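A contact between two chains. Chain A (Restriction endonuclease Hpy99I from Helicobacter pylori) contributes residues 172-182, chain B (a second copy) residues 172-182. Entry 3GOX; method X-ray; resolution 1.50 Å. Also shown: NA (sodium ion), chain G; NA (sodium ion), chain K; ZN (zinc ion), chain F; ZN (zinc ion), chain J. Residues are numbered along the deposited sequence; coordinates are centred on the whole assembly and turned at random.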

# COMPACT_ATOMS: atom_id res chain seq x y z
N ASP A 172 -3.75 3.62 8.62
CA ASP A 172 -4.18 2.81 7.46
C ASP A 172 -3.01 2.56 6.52
O ASP A 172 -2.91 1.48 5.94
CB ASP A 172 -5.35 3.53 6.75
CG ASP A 172 -5.88 2.78 5.52
OD1 ASP A 172 -6.68 1.85 5.67
OD2 ASP A 172 -5.55 3.20 4.38
N SER A 173 -2.13 3.53 6.37
CA SER A 173 -0.94 3.37 5.52
C SER A 173 -0.10 2.19 6.01
O SER A 173 0.27 1.30 5.23
CB SER A 173 -0.15 4.67 5.53
OG SER A 173 1.06 4.58 4.81
N CYS A 174 0.22 2.17 7.30
CA CYS A 174 1.00 1.06 7.88
C CYS A 174 0.25 -0.26 7.79
O CYS A 174 0.85 -1.28 7.47
CB CYS A 174 1.35 1.35 9.34
SG CYS A 174 2.73 2.54 9.47
N ASN A 175 -1.04 -0.25 8.07
CA ASN A 175 -1.83 -1.48 8.05
C ASN A 175 -1.83 -2.13 6.66
O ASN A 175 -1.65 -3.35 6.53
CB ASN A 175 -3.26 -1.20 8.50
CG ASN A 175 -4.06 -2.47 8.69
OD1 ASN A 175 -3.67 -3.34 9.45
ND2 ASN A 175 -5.20 -2.57 8.00
N THR A 176 -1.99 -1.31 5.63
CA THR A 176 -2.01 -1.80 4.26
C THR A 176 -0.60 -2.14 3.76
O THR A 176 -0.46 -2.87 2.78
CB THR A 176 -2.75 -0.83 3.33
OG1 THR A 176 -2.21 0.50 3.44
CG2 THR A 176 -4.24 -0.83 3.67
N GLY A 177 0.43 -1.65 4.45
CA GLY A 177 1.80 -2.08 4.25
C GLY A 177 2.08 -3.45 4.85
O GLY A 177 2.74 -4.30 4.22
N LEU A 178 1.61 -3.70 6.07
CA LEU A 178 1.74 -5.03 6.69
C LEU A 178 1.20 -6.09 5.75
O LEU A 178 1.80 -7.15 5.59
CB LEU A 178 0.95 -5.10 8.02
CG LEU A 178 1.38 -4.16 9.14
CD1 LEU A 178 0.54 -4.39 10.40
CD2 LEU A 178 2.81 -4.31 9.44
N GLY A 179 0.04 -5.83 5.14
CA GLY A 179 -0.59 -6.83 4.27
C GLY A 179 0.18 -7.14 3.00
O GLY A 179 0.16 -8.27 2.48
N ARG A 180 0.86 -6.12 2.47
CA ARG A 180 1.72 -6.36 1.30
C ARG A 180 2.79 -7.42 1.58
O ARG A 180 3.23 -8.12 0.67
CB ARG A 180 2.35 -5.07 0.85
CG ARG A 180 1.35 -4.15 0.15
CD ARG A 180 1.82 -2.71 0.07
NE ARG A 180 1.26 -1.97 -1.05
CZ ARG A 180 0.03 -1.46 -1.10
NH1 ARG A 180 -0.80 -1.60 -0.07
NH2 ARG A 180 -0.38 -0.82 -2.19
N PHE A 181 3.21 -7.51 2.84
CA PHE A 181 4.23 -8.46 3.28
C PHE A 181 3.62 -9.60 4.11
O PHE A 181 4.32 -10.28 4.86
CB PHE A 181 5.35 -7.70 4.01
CG PHE A 181 5.92 -6.58 3.16
CD1 PHE A 181 6.45 -6.85 1.90
CD2 PHE A 181 5.87 -5.27 3.58
CE1 PHE A 181 6.94 -5.84 1.09
CE2 PHE A 181 6.37 -4.24 2.77
CZ PHE A 181 6.91 -4.53 1.53
N LYS A 182 2.32 -9.80 3.93
CA LYS A 182 1.58 -10.96 4.45
C LYS A 182 1.57 -11.01 5.99
O LYS A 182 1.40 -12.08 6.56
CB LYS A 182 2.10 -12.27 3.85
CG LYS A 182 2.34 -12.22 2.34
CD LYS A 182 2.86 -13.54 1.77
CE LYS A 182 3.65 -13.35 0.46
NZ LYS A 182 4.00 -14.65 -0.23
N ASP B 172 4.69 -4.00 -8.06
CA ASP B 172 4.18 -2.71 -7.61
C ASP B 172 3.67 -2.79 -6.17
O ASP B 172 3.83 -1.82 -5.41
CB ASP B 172 3.08 -2.25 -8.57
CG ASP B 172 2.45 -0.92 -8.20
OD1 ASP B 172 3.02 0.13 -8.54
OD2 ASP B 172 1.32 -0.94 -7.65
N SER B 173 3.06 -3.90 -5.80
CA SER B 173 2.59 -4.11 -4.41
C SER B 173 3.75 -3.97 -3.42
O SER B 173 3.69 -3.22 -2.42
CB SER B 173 1.94 -5.50 -4.28
OG SER B 173 1.55 -5.81 -2.96
N CYS B 174 4.84 -4.67 -3.67
CA CYS B 174 6.02 -4.55 -2.79
C CYS B 174 6.63 -3.14 -2.81
O CYS B 174 6.96 -2.59 -1.77
CB CYS B 174 7.09 -5.59 -3.13
SG CYS B 174 6.68 -7.26 -2.60
N ASN B 175 6.76 -2.55 -4.00
CA ASN B 175 7.33 -1.22 -4.13
C ASN B 175 6.56 -0.20 -3.29
O ASN B 175 7.15 0.63 -2.59
CB ASN B 175 7.34 -0.78 -5.60
CG ASN B 175 8.12 0.47 -5.83
OD1 ASN B 175 9.27 0.57 -5.41
ND2 ASN B 175 7.51 1.46 -6.50
N THR B 176 5.24 -0.28 -3.35
CA THR B 176 4.39 0.65 -2.61
C THR B 176 4.33 0.33 -1.13
O THR B 176 3.95 1.19 -0.32
CB THR B 176 3.01 0.77 -3.27
OG1 THR B 176 2.40 -0.52 -3.45
CG2 THR B 176 3.15 1.43 -4.64
N GLY B 177 4.71 -0.89 -0.76
CA GLY B 177 4.92 -1.27 0.63
C GLY B 177 6.19 -0.65 1.18
O GLY B 177 6.20 -0.15 2.32
N LEU B 178 7.28 -0.70 0.42
CA LEU B 178 8.56 -0.09 0.85
C LEU B 178 8.32 1.36 1.23
O LEU B 178 8.82 1.83 2.24
CB LEU B 178 9.64 -0.17 -0.23
CG LEU B 178 10.14 -1.54 -0.66
CD1 LEU B 178 11.19 -1.43 -1.78
CD2 LEU B 178 10.67 -2.34 0.48
N GLY B 179 7.58 2.07 0.40
CA GLY B 179 7.33 3.49 0.61
C GLY B 179 6.56 3.78 1.88
O GLY B 179 6.79 4.81 2.51
N ARG B 180 5.64 2.90 2.25
CA ARG B 180 4.91 3.09 3.51
C ARG B 180 5.84 3.10 4.72
O ARG B 180 5.53 3.73 5.74
CB ARG B 180 3.82 2.04 3.66
CG ARG B 180 2.66 2.24 2.68
CD ARG B 180 1.88 0.97 2.52
NE ARG B 180 0.49 1.19 2.20
CZ ARG B 180 0.00 1.56 1.01
NH1 ARG B 180 0.81 1.71 -0.04
NH2 ARG B 180 -1.30 1.77 0.87
N PHE B 181 6.97 2.41 4.60
CA PHE B 181 7.98 2.33 5.65
C PHE B 181 9.23 3.13 5.30
O PHE B 181 10.31 2.91 5.85
CB PHE B 181 8.25 0.86 5.97
CG PHE B 181 6.99 0.12 6.30
CD1 PHE B 181 6.20 0.55 7.37
CD2 PHE B 181 6.55 -0.94 5.54
CE1 PHE B 181 4.99 -0.07 7.66
CE2 PHE B 181 5.37 -1.59 5.83
CZ PHE B 181 4.59 -1.16 6.90
N LYS B 182 9.05 4.12 4.43
CA LYS B 182 10.07 5.11 4.08
C LYS B 182 11.35 4.52 3.48
O LYS B 182 12.40 5.16 3.53
CB LYS B 182 10.38 6.00 5.30
CG LYS B 182 9.12 6.45 6.08
CD LYS B 182 9.44 7.47 7.17
CE LYS B 182 8.37 7.49 8.29
NZ LYS B 182 8.65 8.54 9.33
NA NA G . -4.04 -5.59 9.75
NA NA K . 10.78 2.19 -4.91
ZN ZN F . 1.78 4.35 10.59
ZN ZN J . 6.47 -8.45 -4.57
O HOH W 1 2.98 4.24 6.69
O HOH W 2 -2.42 -5.97 8.12
O HOH W 3 3.48 -7.43 -2.04
O HOH W 4 9.88 2.19 -2.77
O HOH W 5 -4.07 -8.05 9.86
O HOH W 6 12.31 3.88 -3.92

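The contact is built around two arginines, one from each copy, that reach across to the same site on the opposite helix. A:Arg180 NE donates to B:Thr176 OG1 at 3.0 Å, and A:Arg180 NH2 donates to that same B:Thr176 OG1 at 3.1 Å, so the hydroxyl oxygen sits in the fork between the two nitrogens. A weak third bond runs from A:Arg180 NE to the backbone B:Ser173 O, 3.1 Å away. The other copy repeats the pattern: B:Arg180 NH2 lies 3.0 Å and B:Arg180 NE 3.1 Å from A:Thr176 OG1, with a weak bond of 3.0 Å from B:Arg180 NE to A:Ser173 O. Threonine suits this position because its hydroxyl, with chi1 in the p rotamer, can accept from the guanidinium; B:Thr176 OG1 meanwhile donates to its own helix at B:Asp172 O, 2.8 Å away.

The guanidinium groups also lie flat on one another, their planes 15° apart. Like charges are therefore close, with A:Arg180 NH2 3.5 Å from B:Arg180 NH1, but each group's edge is occupied by acceptors. Each arginine also bonds back to its own helix, A:Arg180 NH1 to A:Thr176 O at 3.1 Å and B:Arg180 NH1 to B:Thr176 O at 3.2 Å, which helps fix the side chain, and further partners lie elsewhere in the structure.

Water extends the polar network: water 1 lies 2.7 Å from A:Ser173 OG and donates to B:Arg180 O at 2.8 Å, and water 3 joins B:Ser173 OG to A:Arg180 O in the same way.

Glycine makes the close approach possible. The helices run at 139° to each other, and the CA atoms of A:Gly177 and B:Gly177 are just 4.8 Å apart. A CB on A:Gly177 would point toward the other stretch and fall 2.8 Å from B:Phe181 CZ, a clash, and 3.2 Å from B:Arg180 CD. Without one, the arginine's aliphatic portion can pack on the glycine, A:Arg180 CD resting 3.5 Å from B:Gly177 CA.

Farther out, the phenylalanines supply apolar surface. Their rings meet edge to edge, A:Phe181 CE2 to B:Phe181 CE2 at 4.2 Å. B:Phe181 CZ also approaches A:Leu178 CD2 at 4.4 Å, while B:Phe181 CE1 lies 3.9 Å from A:Cys174 SG. A:Cys174 SG is also a ligand of the zinc ion ZN of chain F, 2.3 Å away, so one sulfur serves both metal and interface. Altogether 606 Å² is buried, the two arginines giving the largest shares and the two phenylalanines the next.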